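PDB 3H16: TIR protein, which is a bacterial protein of the TIR family, built on a flavodoxin-like alpha/beta fold with a central parallel sheet. Local coordinates for residues H41-R44 with E49-Y52; K69-S74 with S107-I112; D34-L39 with I78-T83. All coordinates share one frame; numbering follows the deposited sequence.

All three contacts fasten helices to the five-stranded parallel sheet of the TIR domain, whose strand order is 2-1-3-4-5. Contacts 1 and 3 share helix 32-45: its end meets edge strand 50-57, its beginning central strand 74-81, and their centres lie about 12 Å apart. Contact 2 sets the end of helix 63-73 against the start of strand 109-113, about 13 Å from contact 1 and 14 Å from contact 3, with contacts 2 and 3 on opposite sides of the chain's centre. Along the chain contact 1 is nested within contact 3, while contacts 2 and 3 interleave. Helices are thus held on both faces of one sheet, giving a three-layer sandwich.

Contact 1. Residues H41-R44 with E49-Y52; sequences HTLR and EVWY
Leu43 and Val50 form the apolar part of this contact, in which the end of helix 32-45 lies against the start of strand 50-57. CB of Leu43 meets CG2 of Val50 at 3.8 Å, the two side chains crossing at about a right angle. Val50 suits the strand through its branched CB: CG2 stands beside its own backbone N and faces the helix, where the aliphatic part of Arg44 also reaches it, CG of Arg44 lying 3.9 Å from CG2 of Val50. Leu43 also packs on Val145 and Leu148 of helix 141-153.

The polar part belongs to Arg44. Its chain is extended from CG to NE, long enough to run from the exposed side of the helix to the strand backbone. There NH2 of Arg44 gives a weak, bent hydrogen bond to O of Val50, 2.8 Å long with an angle of 119° at the hydrogen.

The same nitrogen also touches Tyr52, lying 3.4 Å from its CE1. This is packing: NH2 comes to the ring edge, near the ring plane, rather than over the face, and the guanidinium and ring planes are 51° apart. Tyr52 also packs on Val36, Glu37 and Ala40 of the same helix.

Strand 21-28, helix 32-45 and strand 50-57 together make a beta-alpha-beta unit, the repeating element of the flavodoxin-like TIR fold.

Contact 2. Residues K69-S74 with S107-I112; sequences KGLGSS and SRILPI
Leu71 lays its CD2 methyl over one face of the Arg108 guanidinium, 3.5 Å from CZ of Arg108 and above the centre of the group. The two side chains approach at a slant, and CB of Arg108 also lies 3.7 Å from CD2 of Leu71, so the methyl rests against both the root and the flat end of the arginine. A bend at chi3 (69°) folds the Arg108 chain round this methyl and brings NH2 to the end of helix 63-73.

There NH2 of Arg108 donates to O of Leu71 at 2.9 Å, meeting a lone pair in the carbonyl plane although the oxygen is tilted from the guanidinium plane. A second, weak bond from the same NH2 runs to O of Ser74 at 2.7 Å, near the guanidinium plane at its edge. Arginine suits a helix end because its several N-H groups can serve carbonyls the helix leaves behind; NE is taken by O of Arg75.

In the flavodoxin-like TIR fold this is where helix 63-73 hands over to strand 74-81, and Arg108 joins that turn to the neighbouring strand 109-113. Ser74 also holds the turn: its OG bonds to O of Gly70 at 2.8 Å and to NE1 of Trp51. The other methyl of Leu71, CD1, meets CD1 of Ile109 at 4.1 Å, the side chains crossing at about a right angle.

Contact 3. Residues D34-L39 with I78-T83; sequences DFVEAL and IVVLST
Phe35 and Val36, near the start of helix 32-45, both close on Val80 of strand 74-81, and this trio is the tight part of the contact. Val80 meets the phenyl ring at its CD2-CE2 edge: CG2 of Val80 lies near the ring plane, 3.8 Å from CE2 of Phe35, while CG1 of Val80 approaches CD2 of Phe35 at 3.9 Å from well out of that plane. The ring reaches the strand because CG of Phe35 stands opposite its backbone N (chi1 -172°). A phenylalanine suits this place, for a helix packed on a sheet stands well off it, and a long flat group spans the gap; the nearest CA atoms, of Val36 and Val80, are 8.0 Å apart. The ring also stacks on His114. From the other side chain, CG2 of Val36 adds a slighter touch to CG2 of Val80 at 4.2 Å. Val36 packs further on Ile25 and His27 of strand 21-28, where its compact branched shape fits between helix and sheet.

The packing is looser one turn along the helix. Leu39 and Ile78 point toward the opposite segment and bury some surface, but their side chains come no nearer to it than 4.9 Å. Both are buried all the same, since helix 141-153 supplies Val145 beside Leu39 and Leu148 beside Ile78. On the solvent side of the helix lie Asp34, Glu37 and Ala38, the two acids being natural residues for an exposed face. No hydrogen bond crosses between the segments, so the join is wholly apolar.

An amphipathic helix laid by its apolar face on the central strands of a parallel sheet is the helix-on-sheet packing of the flavodoxin-like TIR fold.

Contact 1. Residues H41-R44 with E49-Y52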
ATOM      1  N   HIS B  41      18.673  13.183   0.454  1.00 42.65           N
ATOM      2  CA  HIS B  41      19.027  13.980  -0.713  1.00 50.08           C
ATOM      3  C   HIS B  41      18.015  13.699  -1.826  1.00 44.50           C
ATOM      4  O   HIS B  41      17.371  14.622  -2.345  1.00 40.42           O
ATOM      5  CB  HIS B  41      20.440  13.623  -1.190  1.00 67.17           C
ATOM      6  CG  HIS B  41      20.980  14.551  -2.234  1.00 88.14           C
ATOM      7  ND1 HIS B  41      21.336  15.853  -1.958  1.00 96.24           N
ATOM      8  CD2 HIS B  41      21.206  14.370  -3.556  1.00 95.98           C
ATOM      9  CE1 HIS B  41      21.758  16.435  -3.066  1.00101.23           C
ATOM     10  NE2 HIS B  41      21.690  15.558  -4.050  1.00101.22           N
ATOM     11  N   THR B  42      17.869  12.418  -2.165  1.00 38.12           N
ATOM     12  CA  THR B  42      16.943  11.984  -3.207  1.00 32.33           C
ATOM     13  C   THR B  42      15.519  12.472  -2.978  1.00 30.74           C
ATOM     14  O   THR B  42      14.854  12.899  -3.918  1.00 30.89           O
ATOM     15  CB  THR B  42      16.923  10.468  -3.319  1.00 30.18           C
ATOM     16  OG1 THR B  42      18.260  10.002  -3.507  1.00 28.57           O
ATOM     17  CG2 THR B  42      16.067  10.032  -4.497  1.00 27.62           C
ATOM     18  N   LEU B  43      15.049  12.399  -1.738  1.00 29.44           N
ATOM     19  CA  LEU B  43      13.712  12.861  -1.409  1.00 30.06           C
ATOM     20  C   LEU B  43      13.564  14.375  -1.601  1.00 32.82           C
ATOM     21  O   LEU B  43      12.575  14.839  -2.175  1.00 34.25           O
ATOM     22  CB  LEU B  43      13.375  12.496   0.033  1.00 29.56           C
ATOM     23  CG  LEU B  43      12.670  11.169   0.317  1.00 27.44           C
ATOM     24  CD1 LEU B  43      12.602  10.957   1.829  1.00 26.64           C
ATOM     25  CD2 LEU B  43      11.272  11.191  -0.280  1.00 25.81           C
ATOM     26  N   ARG B  44      14.535  15.150  -1.121  1.00 34.14           N
ATOM     27  CA  ARG B  44      14.473  16.608  -1.268  1.00 36.17           C
ATOM     28  C   ARG B  44      14.536  17.007  -2.741  1.00 35.91           C
ATOM     29  O   ARG B  44      13.836  17.921  -3.177  1.00 36.31           O
ATOM     30  CB  ARG B  44      15.614  17.277  -0.502  1.00 38.13           C
ATOM     31  CG  ARG B  44      15.511  17.112   0.992  1.00 41.66           C
ATOM     32  CD  ARG B  44      16.630  17.826   1.707  1.00 45.20           C
ATOM     33  NE  ARG B  44      16.703  17.417   3.105  1.00 50.15           N
ATOM     34  CZ  ARG B  44      17.641  17.818   3.956  1.00 52.61           C
ATOM     35  NH1 ARG B  44      18.595  18.649   3.555  1.00 56.85           N
ATOM     36  NH2 ARG B  44      17.633  17.377   5.206  1.00 52.48           N
ATOM     37  N   GLU B  49      10.178  17.978   1.856  1.00 39.30           N
ATOM     38  CA  GLU B  49      10.854  18.758   2.883  1.00 41.63           C
ATOM     39  C   GLU B  49      11.200  17.688   3.922  1.00 39.88           C
ATOM     40  O   GLU B  49      10.308  17.115   4.554  1.00 40.15           O
ATOM     41  CB  GLU B  49       9.893  19.799   3.452  1.00 46.25           C
ATOM     42  CG  GLU B  49      10.558  20.957   4.150  1.00 54.32           C
ATOM     43  CD  GLU B  49      11.294  20.527   5.390  1.00 59.01           C
ATOM     44  OE1 GLU B  49      10.700  19.776   6.192  1.00 61.47           O
ATOM     45  OE2 GLU B  49      12.457  20.943   5.564  1.00 62.21           O
ATOM     46  N   VAL B  50      12.494  17.423   4.089  1.00 35.51           N
ATOM     47  CA  VAL B  50      12.953  16.369   4.984  1.00 31.09           C
ATOM     48  C   VAL B  50      13.912  16.759   6.107  1.00 30.97           C
ATOM     49  O   VAL B  50      14.868  17.504   5.882  1.00 32.27           O
ATOM     50  CB  VAL B  50      13.674  15.265   4.162  1.00 27.73           C
ATOM     51  CG1 VAL B  50      13.912  14.029   5.016  1.00 21.09           C
ATOM     52  CG2 VAL B  50      12.875  14.931   2.925  1.00 24.40           C
ATOM     53  N   TRP B  51      13.652  16.246   7.309  1.00 30.67           N
ATOM     54  CA  TRP B  51      14.550  16.453   8.438  1.00 30.83           C
ATOM     55  C   TRP B  51      14.788  15.095   9.090  1.00 32.11           C
ATOM     56  O   TRP B  51      13.917  14.224   9.069  1.00 30.37           O
ATOM     57  CB  TRP B  51      14.022  17.502   9.443  1.00 30.53           C
ATOM     58  CG  TRP B  51      12.783  17.206  10.222  1.00 28.56           C
ATOM     59  CD1 TRP B  51      11.706  16.493   9.810  1.00 30.61           C
ATOM     60  CD2 TRP B  51      12.438  17.742  11.512  1.00 29.21           C
ATOM     61  NE1 TRP B  51      10.707  16.551  10.754  1.00 29.26           N
ATOM     62  CE2 TRP B  51      11.130  17.311  11.809  1.00 27.32           C
ATOM     63  CE3 TRP B  51      13.109  18.548  12.443  1.00 29.24           C
ATOM     64  CZ2 TRP B  51      10.474  17.653  13.001  1.00 27.80           C
ATOM     65  CZ3 TRP B  51      12.458  18.888  13.630  1.00 27.91           C
ATOM     66  CH2 TRP B  51      11.151  18.437  13.895  1.00 26.88           C
ATOM     67  N   TYR B  52      15.988  14.906   9.630  1.00 33.01           N
ATOM     68  CA  TYR B  52      16.359  13.637  10.247  1.00 35.67           C
ATOM     69  C   TYR B  52      17.608  13.736  11.127  1.00 36.57           C
ATOM     70  O   TYR B  52      17.950  12.787  11.827  1.00 39.13           O
ATOM     71  CB  TYR B  52      16.637  12.600   9.162  1.00 38.17           C
ATOM     72  CG  TYR B  52      17.788  12.994   8.268  1.00 37.90           C
ATOM     73  CD1 TYR B  52      17.605  13.923   7.245  1.00 37.85           C
ATOM     74  CD2 TYR B  52      19.068  12.477   8.473  1.00 38.17           C
ATOM     75  CE1 TYR B  52      18.666  14.333   6.443  1.00 39.35           C
ATOM     76  CE2 TYR B  52      20.144  12.880   7.674  1.00 39.08           C
ATOM     77  CZ  TYR B  52      19.932  13.809   6.659  1.00 40.51           C
ATOM     78  OH  TYR B  52      20.975  14.221   5.857  1.00 42.14           O
TER

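Contact 2. Residues K69-S74 with S107-I112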
ATOM      1  N   LYS B  69       7.756  13.515  18.754  1.00 49.56           N
ATOM      2  CA  LYS B  69       8.373  14.748  18.289  1.00 47.02           C
ATOM      3  C   LYS B  69       8.270  14.832  16.772  1.00 46.36           C
ATOM      4  O   LYS B  69       7.711  15.791  16.235  1.00 46.82           O
ATOM      5  CB  LYS B  69       9.846  14.794  18.708  1.00 47.01           C
ATOM      6  CG  LYS B  69      10.610  16.013  18.203  1.00 47.16           C
ATOM      7  CD  LYS B  69      12.094  15.914  18.536  1.00 48.04           C
ATOM      8  CE  LYS B  69      12.895  17.042  17.903  1.00 50.08           C
ATOM      9  NZ  LYS B  69      14.366  16.847  18.089  1.00 52.14           N
ATOM     10  N   GLY B  70       8.808  13.822  16.090  1.00 44.86           N
ATOM     11  CA  GLY B  70       8.769  13.803  14.638  1.00 41.06           C
ATOM     12  C   GLY B  70       7.376  13.988  14.054  1.00 38.41           C
ATOM     13  O   GLY B  70       7.192  14.694  13.059  1.00 36.84           O
ATOM     14  N   LEU B  71       6.389  13.356  14.679  1.00 35.39           N
ATOM     15  CA  LEU B  71       5.021  13.440  14.203  1.00 34.56           C
ATOM     16  C   LEU B  71       4.360  14.753  14.589  1.00 37.87           C
ATOM     17  O   LEU B  71       3.342  15.139  14.011  1.00 37.64           O
ATOM     18  CB  LEU B  71       4.214  12.251  14.735  1.00 28.67           C
ATOM     19  CG  LEU B  71       4.476  10.915  14.033  1.00 22.81           C
ATOM     20  CD1 LEU B  71       3.947   9.758  14.863  1.00 22.02           C
ATOM     21  CD2 LEU B  71       3.814  10.939  12.673  1.00 17.46           C
ATOM     22  N   GLY B  72       4.953  15.447  15.552  1.00 40.67           N
ATOM     23  CA  GLY B  72       4.399  16.714  15.991  1.00 45.29           C
ATOM     24  C   GLY B  72       4.625  17.866  15.026  1.00 46.42           C
ATOM     25  O   GLY B  72       3.926  18.877  15.093  1.00 49.32           O
ATOM     26  N   SER B  73       5.592  17.718  14.122  1.00 44.73           N
ATOM     27  CA  SER B  73       5.907  18.771  13.158  1.00 42.06           C
ATOM     28  C   SER B  73       5.988  18.257  11.719  1.00 39.81           C
ATOM     29  O   SER B  73       6.238  19.030  10.796  1.00 39.53           O
ATOM     30  CB  SER B  73       7.245  19.421  13.518  1.00 42.63           C
ATOM     31  OG  SER B  73       7.347  19.638  14.912  1.00 43.69           O
ATOM     32  N   SER B  74       5.787  16.957  11.528  1.00 36.73           N
ATOM     33  CA  SER B  74       5.860  16.370  10.197  1.00 34.49           C
ATOM     34  C   SER B  74       4.537  15.754   9.811  1.00 35.74           C
ATOM     35  O   SER B  74       3.697  15.475  10.664  1.00 34.26           O
ATOM     36  CB  SER B  74       6.940  15.287  10.142  1.00 33.02           C
ATOM     37  OG  SER B  74       8.171  15.745  10.678  1.00 32.96           O
ATOM     38  N   SER B 107      -1.084   4.513   7.950  1.00 51.63           N
ATOM     39  CA  SER B 107      -0.216   4.846   9.071  1.00 55.06           C
ATOM     40  C   SER B 107       0.608   6.068   8.713  1.00 51.22           C
ATOM     41  O   SER B 107       0.872   6.318   7.540  1.00 47.26           O
ATOM     42  CB  SER B 107       0.716   3.673   9.385  1.00 62.87           C
ATOM     43  OG  SER B 107       1.464   3.290   8.240  1.00 76.43           O
ATOM     44  N   ARG B 108       1.004   6.838   9.720  1.00 47.85           N
ATOM     45  CA  ARG B 108       1.810   8.025   9.467  1.00 46.38           C
ATOM     46  C   ARG B 108       3.283   7.664   9.549  1.00 43.93           C
ATOM     47  O   ARG B 108       4.153   8.510   9.358  1.00 43.52           O
ATOM     48  CB  ARG B 108       1.479   9.138  10.468  1.00 49.40           C
ATOM     49  CG  ARG B 108       0.133   9.819  10.233  1.00 50.10           C
ATOM     50  CD  ARG B 108      -0.113  10.899  11.271  1.00 50.91           C
ATOM     51  NE  ARG B 108       0.791  12.033  11.110  1.00 49.47           N
ATOM     52  CZ  ARG B 108       0.982  12.969  12.035  1.00 47.82           C
ATOM     53  NH1 ARG B 108       0.336  12.900  13.189  1.00 48.74           N
ATOM     54  NH2 ARG B 108       1.810  13.979  11.803  1.00 45.20           N
ATOM     55  N   ILE B 109       3.557   6.399   9.838  1.00 42.05           N
ATOM     56  CA  ILE B 109       4.928   5.926   9.911  1.00 39.07           C
ATOM     57  C   ILE B 109       5.143   4.830   8.875  1.00 35.07           C
ATOM     58  O   ILE B 109       4.594   3.730   8.974  1.00 30.37           O
ATOM     59  CB  ILE B 109       5.272   5.397  11.312  1.00 42.58           C
ATOM     60  CG1 ILE B 109       5.186   6.541  12.320  1.00 49.07           C
ATOM     61  CG2 ILE B 109       6.677   4.814  11.321  1.00 48.66           C
ATOM     62  CD1 ILE B 109       5.551   6.139  13.725  1.00 51.83           C
ATOM     63  N   LEU B 110       5.943   5.159   7.869  1.00 30.63           N
ATOM     64  CA  LEU B 110       6.244   4.242   6.791  1.00 25.34           C
ATOM     65  C   LEU B 110       7.579   3.585   7.039  1.00 24.04           C
ATOM     66  O   LEU B 110       8.605   4.258   7.180  1.00 25.81           O
ATOM     67  CB  LEU B 110       6.262   4.998   5.463  1.00 27.44           C
ATOM     68  CG  LEU B 110       4.986   5.806   5.186  1.00 28.46           C
ATOM     69  CD1 LEU B 110       5.100   6.496   3.851  1.00 31.40           C
ATOM     70  CD2 LEU B 110       3.775   4.881   5.189  1.00 28.68           C
ATOM     71  N   PRO B 111       7.584   2.253   7.131  1.00 23.53           N
ATOM     72  CA  PRO B 111       8.832   1.523   7.366  1.00 23.52           C
ATOM     73  C   PRO B 111       9.518   1.158   6.052  1.00 23.74           C
ATOM     74  O   PRO B 111       8.859   0.960   5.028  1.00 23.49           O
ATOM     75  CB  PRO B 111       8.362   0.283   8.128  1.00 23.30           C
ATOM     76  CG  PRO B 111       7.058  -0.013   7.464  1.00 21.92           C
ATOM     77  CD  PRO B 111       6.414   1.372   7.314  1.00 20.66           C
ATOM     78  N   ILE B 112      10.839   1.073   6.082  1.00 25.05           N
ATOM     79  CA  ILE B 112      11.598   0.703   4.897  1.00 24.61           C
ATOM     80  C   ILE B 112      12.604  -0.354   5.328  1.00 24.13           C
ATOM     81  O   ILE B 112      13.527  -0.051   6.087  1.00 24.06           O
ATOM     82  CB  ILE B 112      12.378   1.897   4.313  1.00 25.99           C
ATOM     83  CG1 ILE B 112      11.415   2.998   3.880  1.00 26.04           C
ATOM     84  CG2 ILE B 112      13.213   1.442   3.135  1.00 24.09           C
ATOM     85  CD1 ILE B 112      12.112   4.177   3.210  1.00 30.58           C
TER

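Contact 3. Residues D34-L39 with I78-T83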
ATOM      1  N   ASP B  34      25.691   6.661   5.552  1.00 68.19           N
ATOM      2  CA  ASP B  34      25.439   6.111   4.224  1.00 73.95           C
ATOM      3  C   ASP B  34      24.030   6.190   3.635  1.00 68.67           C
ATOM      4  O   ASP B  34      23.793   6.942   2.685  1.00 74.63           O
ATOM      5  CB  ASP B  34      25.904   4.654   4.189  1.00 86.39           C
ATOM      6  CG  ASP B  34      25.165   3.787   5.192  1.00 94.93           C
ATOM      7  OD1 ASP B  34      25.110   4.168   6.381  1.00102.72           O
ATOM      8  OD2 ASP B  34      24.639   2.726   4.794  1.00 98.50           O
ATOM      9  N   PHE B  35      23.103   5.417   4.196  1.00 59.45           N
ATOM     10  CA  PHE B  35      21.732   5.337   3.685  1.00 44.64           C
ATOM     11  C   PHE B  35      20.823   6.551   3.833  1.00 39.99           C
ATOM     12  O   PHE B  35      20.414   7.159   2.844  1.00 38.65           O
ATOM     13  CB  PHE B  35      21.024   4.123   4.301  1.00 35.27           C
ATOM     14  CG  PHE B  35      19.679   3.831   3.694  1.00 28.39           C
ATOM     15  CD1 PHE B  35      19.572   3.439   2.364  1.00 25.80           C
ATOM     16  CD2 PHE B  35      18.519   3.959   4.451  1.00 27.35           C
ATOM     17  CE1 PHE B  35      18.328   3.181   1.793  1.00 25.85           C
ATOM     18  CE2 PHE B  35      17.270   3.701   3.888  1.00 26.38           C
ATOM     19  CZ  PHE B  35      17.178   3.311   2.552  1.00 25.55           C
ATOM     20  N   VAL B  36      20.490   6.881   5.071  1.00 34.68           N
ATOM     21  CA  VAL B  36      19.599   7.987   5.353  1.00 32.28           C
ATOM     22  C   VAL B  36      19.962   9.275   4.627  1.00 34.04           C
ATOM     23  O   VAL B  36      19.077   9.995   4.167  1.00 35.49           O
ATOM     24  CB  VAL B  36      19.526   8.232   6.866  1.00 27.52           C
ATOM     25  CG1 VAL B  36      18.488   9.290   7.182  1.00 23.16           C
ATOM     26  CG2 VAL B  36      19.162   6.931   7.564  1.00 26.25           C
ATOM     27  N   GLU B  37      21.252   9.563   4.507  1.00 36.15           N
ATOM     28  CA  GLU B  37      21.678  10.775   3.824  1.00 37.10           C
ATOM     29  C   GLU B  37      21.333  10.671   2.346  1.00 36.48           C
ATOM     30  O   GLU B  37      20.728  11.579   1.781  1.00 34.32           O
ATOM     31  CB  GLU B  37      23.179  10.992   4.010  1.00 41.50           C
ATOM     32  CG  GLU B  37      23.523  12.359   4.578  1.00 50.02           C
ATOM     33  CD  GLU B  37      24.975  12.467   5.003  1.00 55.06           C
ATOM     34  OE1 GLU B  37      25.866  12.327   4.135  1.00 58.96           O
ATOM     35  OE2 GLU B  37      25.223  12.692   6.207  1.00 56.81           O
ATOM     36  N   ALA B  38      21.706   9.556   1.729  1.00 37.43           N
ATOM     37  CA  ALA B  38      21.412   9.335   0.318  1.00 39.08           C
ATOM     38  C   ALA B  38      19.917   9.494   0.094  1.00 38.22           C
ATOM     39  O   ALA B  38      19.477  10.188  -0.821  1.00 40.58           O
ATOM     40  CB  ALA B  38      21.843   7.942  -0.092  1.00 42.90           C
ATOM     41  N   LEU B  39      19.142   8.840   0.946  1.00 36.03           N
ATOM     42  CA  LEU B  39      17.690   8.888   0.869  1.00 33.22           C
ATOM     43  C   LEU B  39      17.136  10.312   1.040  1.00 32.19           C
ATOM     44  O   LEU B  39      16.220  10.725   0.322  1.00 32.18           O
ATOM     45  CB  LEU B  39      17.103   7.938   1.925  1.00 29.65           C
ATOM     46  CG  LEU B  39      15.607   7.953   2.253  1.00 27.35           C
ATOM     47  CD1 LEU B  39      14.780   8.032   0.975  1.00 27.91           C
ATOM     48  CD2 LEU B  39      15.263   6.694   3.058  1.00 24.12           C
ATOM     49  N   ILE B  78       9.262   8.179   8.495  1.00 26.50           N
ATOM     50  CA  ILE B  78       9.834   6.986   7.873  1.00 27.96           C
ATOM     51  C   ILE B  78      10.735   6.362   8.928  1.00 26.98           C
ATOM     52  O   ILE B  78      11.393   7.076   9.692  1.00 26.87           O
ATOM     53  CB  ILE B  78      10.748   7.335   6.645  1.00 29.58           C
ATOM     54  CG1 ILE B  78       9.919   7.769   5.445  1.00 29.71           C
ATOM     55  CG2 ILE B  78      11.595   6.131   6.252  1.00 29.53           C
ATOM     56  CD1 ILE B  78      10.786   8.236   4.286  1.00 32.70           C
ATOM     57  N   VAL B  79      10.754   5.039   8.997  1.00 26.28           N
ATOM     58  CA  VAL B  79      11.645   4.386   9.936  1.00 24.67           C
ATOM     59  C   VAL B  79      12.460   3.369   9.137  1.00 23.64           C
ATOM     60  O   VAL B  79      11.905   2.530   8.423  1.00 25.31           O
ATOM     61  CB  VAL B  79      10.874   3.707  11.108  1.00 23.23           C
ATOM     62  CG1 VAL B  79      10.032   2.550  10.608  1.00 26.28           C
ATOM     63  CG2 VAL B  79      11.850   3.220  12.147  1.00 20.74           C
ATOM     64  N   VAL B  80      13.782   3.485   9.205  1.00 23.40           N
ATOM     65  CA  VAL B  80      14.645   2.556   8.486  1.00 23.55           C
ATOM     66  C   VAL B  80      14.824   1.302   9.328  1.00 26.64           C
ATOM     67  O   VAL B  80      15.444   1.341  10.398  1.00 26.67           O
ATOM     68  CB  VAL B  80      16.026   3.169   8.197  1.00 20.78           C
ATOM     69  CG1 VAL B  80      16.920   2.144   7.505  1.00 17.28           C
ATOM     70  CG2 VAL B  80      15.864   4.391   7.322  1.00 16.08           C
ATOM     71  N   LEU B  81      14.257   0.194   8.857  1.00 27.98           N
ATOM     72  CA  LEU B  81      14.373  -1.062   9.584  1.00 29.04           C
ATOM     73  C   LEU B  81      15.560  -1.868   9.083  1.00 28.02           C
ATOM     74  O   LEU B  81      15.488  -2.523   8.050  1.00 28.10           O
ATOM     75  CB  LEU B  81      13.084  -1.884   9.461  1.00 29.45           C
ATOM     76  CG  LEU B  81      11.809  -1.282  10.064  1.00 31.02           C
ATOM     77  CD1 LEU B  81      10.684  -2.297   9.977  1.00 30.99           C
ATOM     78  CD2 LEU B  81      12.041  -0.901  11.518  1.00 29.68           C
ATOM     79  N   SER B  82      16.660  -1.809   9.822  1.00 28.23           N
ATOM     80  CA  SER B  82      17.869  -2.545   9.462  1.00 28.50           C
ATOM     81  C   SER B  82      18.418  -3.281  10.682  1.00 29.77           C
ATOM     82  O   SER B  82      17.943  -3.098  11.808  1.00 30.55           O
ATOM     83  CB  SER B  82      18.934  -1.580   8.973  1.00 27.22           C
ATOM     84  OG  SER B  82      19.393  -0.799  10.064  1.00 26.81           O
ATOM     85  N   THR B  83      19.436  -4.100  10.453  1.00 29.96           N
ATOM     86  CA  THR B  83      20.067  -4.840  11.533  1.00 28.86           C
ATOM     87  C   THR B  83      20.492  -3.880  12.637  1.00 28.68           C
ATOM     88  O   THR B  83      20.315  -4.181  13.816  1.00 28.59           O
ATOM     89  CB  THR B  83      21.307  -5.587  11.039  1.00 28.23           C
ATOM     90  OG1 THR B  83      20.916  -6.530  10.039  1.00 31.58           O
ATOM     91  CG2 THR B  83      21.986  -6.325  12.185  1.00 27.54           C
TER